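Local coordinates for PmbA-related protein (Thermotoga maritima, PDB 1VL4) that is of unproven function, but belongs to the PmbA/TldD family and may act as a metallopeptidase, and is also proposed to modulate DNA gyrase, at residues G269-Q274 with G313-F318; M248-P253 with G410-L415. All coordinates share one frame; numbering follows the deposited sequence.

Contact 1: residues G269-Q274 with G313-F318; sequences GKLGEQ and GVLKTF
L271 lies over one face of the F318 ring: its CD2 stands 4.1 Å from the ring centroid, 19° off the normal and offset toward the rim, a CH-pi contact. The branch point joins in, with L271 CG 3.6 Å from F318 CE2, while CD1 meets the CD2 and CE2 atoms of the ring. L271 CG sits anti to its carbonyl carbon (chi1 -75°), and the methyl CD2 that it carries also reaches the backbone of T317, 3.6 Å from T317 CA. The same methyl, L271 CD2, is 4.0 Å from L315 CD2, which also packs against the carbonyl of K270.

The backbone brings these side chains together. K270 to E273 form a type II beta turn, closed by E273 N to K270 O, with G272 at positive phi as that turn favours. Two bonds join the turn to the strand at L315, which uses both its amide and its carbonyl. G272 N gives to L315 O (2.6 Å), and L315 N gives to E273 O at 3.0 Å with an N-H...O angle of 160°. E273 O also takes a CA-H...O contact from V314. Next to the L315 N to E273 O bond, Q274 and V314 form a single beta bridge, their CA atoms 4.4 Å apart, and V314 CG1 rests on the carbonyl of G272.

The loop between helix 257-261 and strand 282-285 thus lies against strand 314-315, an outermost strand of a mixed sheet within this chain. L315 packs on V309 and L310 of the adjoining strand 307-311, F318 reaches A257 and V260 of helix 257-261, and the side chain of K270 touches L413 of helix 412-417.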
ATOM      1  N   GLY A 269      -3.500 -24.357  20.133  1.00 16.32           N
ATOM      2  CA  GLY A 269      -3.624 -25.684  20.752  1.00 17.16           C
ATOM      3  C   GLY A 269      -2.840 -26.837  20.114  1.00 17.30           C
ATOM      4  O   GLY A 269      -2.937 -28.003  20.568  1.00 14.24           O
ATOM      5  N   LYS A 270      -2.019 -26.509  19.110  1.00 17.16           N
ATOM      6  CA  LYS A 270      -1.327 -27.512  18.331  1.00 17.50           C
ATOM      7  C   LYS A 270       0.155 -27.639  18.680  1.00 16.41           C
ATOM      8  O   LYS A 270       0.872 -28.387  18.042  1.00 17.79           O
ATOM      9  CB  LYS A 270      -1.476 -27.201  16.846  1.00 18.39           C
ATOM     10  CG  LYS A 270      -2.901 -27.018  16.365  1.00 22.25           C
ATOM     11  CD  LYS A 270      -3.405 -28.186  15.533  1.00 31.60           C
ATOM     12  CE  LYS A 270      -4.550 -27.773  14.618  1.00 34.96           C
ATOM     13  NZ  LYS A 270      -4.059 -26.794  13.612  1.00 36.91           N
ATOM     14  N   LEU A 271       0.636 -26.940  19.695  1.00 16.99           N
ATOM     15  CA  LEU A 271       2.035 -27.086  20.028  1.00 17.11           C
ATOM     16  C   LEU A 271       2.233 -28.560  20.311  1.00 16.86           C
ATOM     17  O   LEU A 271       1.413 -29.203  20.962  1.00 15.35           O
ATOM     18  CB  LEU A 271       2.457 -26.215  21.224  1.00 17.91           C
ATOM     19  CG  LEU A 271       2.614 -24.710  20.964  1.00 21.13           C
ATOM     20  CD1 LEU A 271       2.739 -23.945  22.287  1.00 24.62           C
ATOM     21  CD2 LEU A 271       3.819 -24.410  20.069  1.00 18.55           C
ATOM     22  N   GLY A 272       3.296 -29.128  19.772  1.00 15.37           N
ATOM     23  CA  GLY A 272       3.630 -30.492  20.062  1.00 16.44           C
ATOM     24  C   GLY A 272       2.931 -31.499  19.174  1.00 15.86           C
ATOM     25  O   GLY A 272       3.231 -32.666  19.254  1.00 17.35           O
ATOM     26  N   GLU A 273       2.052 -31.053  18.291  1.00 16.19           N
ATOM     27  CA  GLU A 273       1.299 -31.983  17.441  1.00 17.19           C
ATOM     28  C   GLU A 273       1.940 -32.078  16.056  1.00 17.13           C
ATOM     29  O   GLU A 273       2.707 -31.190  15.661  1.00 14.11           O
ATOM     30  CB  GLU A 273      -0.135 -31.495  17.294  1.00 17.89           C
ATOM     31  CG  GLU A 273      -0.857 -31.359  18.634  1.00 21.30           C
ATOM     32  CD  GLU A 273      -2.324 -31.047  18.479  1.00 32.26           C
ATOM     33  OE1 GLU A 273      -2.761 -30.704  17.347  1.00 39.80           O
ATOM     34  OE2 GLU A 273      -3.045 -31.135  19.501  1.00 41.84           O
ATOM     35  N   GLN A 274       1.598 -33.134  15.312  1.00 15.92           N
ATOM     36  CA  GLN A 274       2.059 -33.286  13.923  1.00 20.36           C
ATOM     37  C   GLN A 274       1.239 -32.495  12.932  1.00 17.97           C
ATOM     38  O   GLN A 274       0.272 -32.991  12.343  1.00 18.51           O
ATOM     39  CB  GLN A 274       2.070 -34.750  13.502  1.00 21.33           C
ATOM     40  CG  GLN A 274       3.255 -35.480  14.030  1.00 29.90           C
ATOM     41  CD  GLN A 274       4.227 -35.799  12.960  1.00 22.80           C
ATOM     42  OE1 GLN A 274       4.662 -34.925  12.209  1.00 35.21           O
ATOM     43  NE2 GLN A 274       4.567 -37.079  12.851  1.00 33.79           N
ATOM     44  N   GLY A 313       7.791 -32.085  11.134  1.00 13.21           N
ATOM     45  CA  GLY A 313       6.377 -31.910  11.031  1.00 11.25           C
ATOM     46  C   GLY A 313       5.722 -31.566  12.352  1.00 13.37           C
ATOM     47  O   GLY A 313       4.543 -31.260  12.362  1.00 14.66           O
ATOM     48  N   VAL A 314       6.482 -31.581  13.449  1.00 14.43           N
ATOM     49  CA  VAL A 314       5.940 -31.318  14.778  1.00 12.93           C
ATOM     50  C   VAL A 314       6.080 -29.830  15.063  1.00 14.36           C
ATOM     51  O   VAL A 314       7.166 -29.277  14.884  1.00 11.66           O
ATOM     52  CB  VAL A 314       6.622 -32.206  15.851  1.00 11.53           C
ATOM     53  CG1 VAL A 314       6.123 -31.879  17.257  1.00 11.92           C
ATOM     54  CG2 VAL A 314       6.408 -33.702  15.543  1.00 13.92           C
ATOM     55  N   LEU A 315       4.974 -29.176  15.457  1.00 12.90           N
ATOM     56  CA  LEU A 315       5.036 -27.785  15.855  1.00 13.15           C
ATOM     57  C   LEU A 315       5.726 -27.608  17.252  1.00 15.35           C
ATOM     58  O   LEU A 315       5.208 -28.044  18.297  1.00 12.93           O
ATOM     59  CB  LEU A 315       3.634 -27.168  15.856  1.00 13.51           C
ATOM     60  CG  LEU A 315       3.530 -25.708  16.282  1.00 16.01           C
ATOM     61  CD1 LEU A 315       4.108 -24.752  15.258  1.00 19.31           C
ATOM     62  CD2 LEU A 315       2.061 -25.342  16.587  1.00 12.57           C
ATOM     63  N   LYS A 316       6.867 -26.914  17.244  1.00 13.04           N
ATOM     64  CA  LYS A 316       7.729 -26.772  18.410  1.00 12.76           C
ATOM     65  C   LYS A 316       7.509 -25.504  19.157  1.00 15.04           C
ATOM     66  O   LYS A 316       7.686 -25.517  20.338  1.00 11.71           O
ATOM     67  CB  LYS A 316       9.223 -26.825  18.039  1.00 12.56           C
ATOM     68  CG  LYS A 316       9.600 -28.011  17.164  1.00 15.83           C
ATOM     69  CD  LYS A 316       9.213 -29.352  17.801  1.00 16.83           C
ATOM     70  CE  LYS A 316      10.032 -29.628  19.034  1.00 25.95           C
ATOM     71  NZ  LYS A 316       9.986 -31.065  19.435  1.00 24.33           N
ATOM     72  N   THR A 317       7.222 -24.390  18.484  1.00 15.08           N
ATOM     73  CA  THR A 317       7.079 -23.102  19.202  1.00 14.92           C
ATOM     74  C   THR A 317       6.324 -22.149  18.342  1.00 14.89           C
ATOM     75  O   THR A 317       6.346 -22.283  17.120  1.00 12.83           O
ATOM     76  CB  THR A 317       8.480 -22.439  19.517  1.00 19.00           C
ATOM     77  OG1 THR A 317       8.326 -21.203  20.250  1.00 19.63           O
ATOM     78  CG2 THR A 317       9.264 -22.156  18.232  1.00 19.29           C
ATOM     79  N   PHE A 318       5.696 -21.151  18.969  1.00 11.36           N
ATOM     80  CA  PHE A 318       5.301 -19.946  18.239  1.00 13.75           C
ATOM     81  C   PHE A 318       6.432 -18.920  18.328  1.00 14.48           C
ATOM     82  O   PHE A 318       7.387 -19.081  19.081  1.00 15.41           O
ATOM     83  CB  PHE A 318       3.997 -19.375  18.802  1.00 12.36           C
ATOM     84  CG  PHE A 318       2.853 -20.315  18.712  1.00 17.16           C
ATOM     85  CD1 PHE A 318       2.413 -20.779  17.468  1.00 19.18           C
ATOM     86  CD2 PHE A 318       2.198 -20.764  19.861  1.00 22.20           C
ATOM     87  CE1 PHE A 318       1.352 -21.668  17.376  1.00 12.63           C
ATOM     88  CE2 PHE A 318       1.123 -21.668  19.768  1.00 18.75           C
ATOM     89  CZ  PHE A 318       0.703 -22.106  18.535  1.00 12.89           C
TER

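Contact 2: residues M248-P253 with G410-L415; sequences MEMFIP and GNFLDL
The 3-10 turn 248-250, closed by F251 N to M248 O, faces the start of helix 412-417, with the CA atoms of F251 and F412 7.7 Å apart. F412 projects from the first turn of that helix, CG anti to its backbone N (chi1 -169°), and its ring takes M250 over one face and the atom F251 CD1 at its edge. M250 CG is 4.1 Å from the ring centroid, 28° off the normal. The sulfur is placed obliquely in a Met-aromatic contact, and M250 SD comes 3.7 Å from F412 CB. F251 CD1 is 3.6 Å from F412 CE2; the rings themselves are oblique, their planes at 43°. M248 adds its CA near F412 CZ, while L413 CD2 lies at the edge of the F251 ring. N411 caps the helix, its OD1 accepting from L413 N at 2.9 Å on a lone pair; its ND2 is held by E384 and S382.

Across the two segments the contact is wholly apolar and largely buried. It therefore rests on dispersion and sulfur- and CH-pi packing, while the N-cap bond of N411 lies at the helix start from which F412 projects.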
ATOM      1  N   MET A 248       4.240 -19.919   1.169  1.00 14.33           N
ATOM      2  CA  MET A 248       4.704 -20.037   2.551  1.00 16.33           C
ATOM      3  C   MET A 248       4.441 -18.776   3.369  1.00 14.38           C
ATOM      4  O   MET A 248       4.468 -18.815   4.592  1.00 16.63           O
ATOM      5  CB  MET A 248       6.234 -20.225   2.610  1.00 13.27           C
ATOM      6  CG  MET A 248       6.722 -21.588   2.381  1.00 29.41           C
ATOM      7  SD  MET A 248       8.524 -21.470   2.218  1.00 25.94           S
ATOM      8  CE  MET A 248       9.135 -21.156   3.854  1.00 14.47           C
ATOM      9  N   GLU A 249       4.366 -17.632   2.713  1.00 15.56           N
ATOM     10  CA  GLU A 249       4.090 -16.401   3.425  1.00 17.86           C
ATOM     11  C   GLU A 249       2.814 -16.457   4.224  1.00 18.16           C
ATOM     12  O   GLU A 249       2.706 -15.775   5.255  1.00 18.27           O
ATOM     13  CB  GLU A 249       4.034 -15.222   2.451  1.00 19.08           C
ATOM     14  CG  GLU A 249       5.407 -15.089   1.788  1.00 27.40           C
ATOM     15  CD  GLU A 249       5.814 -13.688   1.666  1.00 39.87           C
ATOM     16  OE1 GLU A 249       5.300 -13.050   0.723  1.00 46.41           O
ATOM     17  OE2 GLU A 249       6.608 -13.234   2.537  1.00 49.00           O
ATOM     18  N   MET A 250       1.853 -17.272   3.785  1.00 17.16           N
ATOM     19  CA  MET A 250       0.594 -17.379   4.541  1.00 17.28           C
ATOM     20  C   MET A 250       0.754 -18.142   5.873  1.00 17.73           C
ATOM     21  O   MET A 250      -0.136 -18.149   6.723  1.00 21.28           O
ATOM     22  CB  MET A 250      -0.495 -17.948   3.653  1.00 18.18           C
ATOM     23  CG  MET A 250      -0.578 -19.480   3.581  1.00 15.97           C
ATOM     24  SD  MET A 250      -1.989 -19.952   2.532  1.00 16.83           S
ATOM     25  CE  MET A 250      -3.410 -19.602   3.581  1.00  9.84           C
ATOM     26  N   PHE A 251       1.918 -18.750   6.074  1.00 15.24           N
ATOM     27  CA  PHE A 251       2.219 -19.417   7.332  1.00 15.68           C
ATOM     28  C   PHE A 251       2.634 -18.406   8.411  1.00 12.90           C
ATOM     29  O   PHE A 251       2.541 -18.665   9.600  1.00 13.83           O
ATOM     30  CB  PHE A 251       3.348 -20.408   7.082  1.00 14.31           C
ATOM     31  CG  PHE A 251       3.542 -21.421   8.178  1.00 18.15           C
ATOM     32  CD1 PHE A 251       2.493 -22.197   8.624  1.00 15.34           C
ATOM     33  CD2 PHE A 251       4.783 -21.597   8.750  1.00 14.98           C
ATOM     34  CE1 PHE A 251       2.694 -23.141   9.656  1.00 17.83           C
ATOM     35  CE2 PHE A 251       4.997 -22.532   9.742  1.00 19.72           C
ATOM     36  CZ  PHE A 251       3.958 -23.314  10.192  1.00 16.09           C
ATOM     37  N   ILE A 252       3.083 -17.246   7.985  1.00 12.66           N
ATOM     38  CA  ILE A 252       3.727 -16.301   8.908  1.00 14.71           C
ATOM     39  C   ILE A 252       2.748 -15.759   9.992  1.00 14.29           C
ATOM     40  O   ILE A 252       3.050 -15.867  11.184  1.00 17.87           O
ATOM     41  CB  ILE A 252       4.476 -15.207   8.131  1.00 14.12           C
ATOM     42  CG1 ILE A 252       5.765 -15.787   7.521  1.00 16.45           C
ATOM     43  CG2 ILE A 252       4.752 -13.992   9.046  1.00 20.57           C
ATOM     44  CD1 ILE A 252       6.530 -14.808   6.558  1.00 19.02           C
ATOM     45  N   PRO A 253       1.557 -15.258   9.594  1.00 17.77           N
ATOM     46  CA  PRO A 253       0.579 -14.886  10.640  1.00 16.04           C
ATOM     47  C   PRO A 253       0.161 -16.030  11.585  1.00 16.42           C
ATOM     48  O   PRO A 253      -0.110 -15.795  12.768  1.00 13.25           O
ATOM     49  CB  PRO A 253      -0.619 -14.354   9.839  1.00 18.31           C
ATOM     50  CG  PRO A 253      -0.110 -14.051   8.453  1.00 18.75           C
ATOM     51  CD  PRO A 253       1.055 -14.974   8.234  1.00 13.89           C
ATOM     52  N   GLY A 410      -6.889 -25.294  -1.498  1.00 16.80           N
ATOM     53  CA  GLY A 410      -6.760 -26.219  -0.415  1.00 14.67           C
ATOM     54  C   GLY A 410      -6.637 -25.448   0.866  1.00 16.47           C
ATOM     55  O   GLY A 410      -7.019 -24.268   0.937  1.00 15.97           O
ATOM     56  N   ASN A 411      -6.144 -26.144   1.882  1.00 15.36           N
ATOM     57  CA  ASN A 411      -5.748 -25.548   3.143  1.00 15.62           C
ATOM     58  C   ASN A 411      -4.252 -25.741   3.278  1.00 14.72           C
ATOM     59  O   ASN A 411      -3.770 -26.864   3.130  1.00 14.82           O
ATOM     60  CB  ASN A 411      -6.442 -26.239   4.311  1.00 16.13           C
ATOM     61  CG  ASN A 411      -6.258 -25.489   5.622  1.00 21.24           C
ATOM     62  OD1 ASN A 411      -5.175 -25.504   6.240  1.00 20.23           O
ATOM     63  ND2 ASN A 411      -7.323 -24.830   6.064  1.00 14.86           N
ATOM     64  N   PHE A 412      -3.543 -24.658   3.577  1.00 12.82           N
ATOM     65  CA  PHE A 412      -2.105 -24.667   3.752  1.00 13.13           C
ATOM     66  C   PHE A 412      -1.616 -25.754   4.739  1.00 13.05           C
ATOM     67  O   PHE A 412      -0.589 -26.381   4.490  1.00 11.78           O
ATOM     68  CB  PHE A 412      -1.592 -23.271   4.172  1.00 14.91           C
ATOM     69  CG  PHE A 412      -0.092 -23.151   4.108  1.00 12.52           C
ATOM     70  CD1 PHE A 412       0.554 -23.091   2.885  1.00 16.72           C
ATOM     71  CD2 PHE A 412       0.679 -23.209   5.268  1.00 14.16           C
ATOM     72  CE1 PHE A 412       1.960 -23.040   2.827  1.00 16.15           C
ATOM     73  CE2 PHE A 412       2.050 -23.167   5.218  1.00 15.49           C
ATOM     74  CZ  PHE A 412       2.697 -23.099   3.984  1.00 14.45           C
ATOM     75  N   LEU A 413      -2.361 -25.997   5.822  1.00 10.98           N
ATOM     76  CA  LEU A 413      -1.941 -26.986   6.811  1.00 14.39           C
ATOM     77  C   LEU A 413      -2.022 -28.396   6.252  1.00 15.09           C
ATOM     78  O   LEU A 413      -1.116 -29.183   6.476  1.00 19.66           O
ATOM     79  CB  LEU A 413      -2.720 -26.875   8.122  1.00 14.92           C
ATOM     80  CG  LEU A 413      -2.539 -25.530   8.867  1.00 15.58           C
ATOM     81  CD1 LEU A 413      -3.235 -25.544  10.248  1.00 20.81           C
ATOM     82  CD2 LEU A 413      -1.069 -25.150   8.980  1.00 25.35           C
ATOM     83  N   ASP A 414      -3.066 -28.688   5.494  1.00 15.55           N
ATOM     84  CA  ASP A 414      -3.188 -29.971   4.802  1.00 16.34           C
ATOM     85  C   ASP A 414      -2.091 -30.139   3.758  1.00 13.53           C
ATOM     86  O   ASP A 414      -1.571 -31.206   3.586  1.00 12.38           O
ATOM     87  CB  ASP A 414      -4.540 -30.087   4.099  1.00 20.34           C
ATOM     88  CG  ASP A 414      -5.693 -30.285   5.070  1.00 27.71           C
ATOM     89  OD1 ASP A 414      -5.533 -31.063   6.045  1.00 41.02           O
ATOM     90  OD2 ASP A 414      -6.764 -29.672   4.842  1.00 33.45           O
ATOM     91  N   LEU A 415      -1.775 -29.082   3.040  1.00 12.77           N
ATOM     92  CA  LEU A 415      -0.616 -29.075   2.152  1.00 12.84           C
ATOM     93  C   LEU A 415       0.656 -29.547   2.869  1.00 13.22           C
ATOM     94  O   LEU A 415       1.356 -30.430   2.363  1.00 12.53           O
ATOM     95  CB  LEU A 415      -0.392 -27.668   1.598  1.00 13.00           C
ATOM     96  CG  LEU A 415       0.603 -27.583   0.439  1.00 18.40           C
ATOM     97  CD1 LEU A 415       0.168 -26.539  -0.567  1.00 25.55           C
ATOM     98  CD2 LEU A 415       2.016 -27.311   0.937  1.00 23.53           C
TER

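Both contacts lie within the C-terminal PmbA/TldD family region, on the same side of the chain's centre and with their own centres about 14 Å apart. They meet directly where K270 NZ packs on L413 CD1 at 3.7 Å, although that ammonium also donates a hydrogen bond to P266 O. Helix 412-417 links the two: its first turn belongs to contact 2, and Q274 of contact 1 touches its R417. In sequence, 269-274 and 313-318 both fall between 248-253 and 410-415. Contact 1 is partly exposed at a sheet edge, whereas contact 2 is buried and joins that helix to segment 248-253.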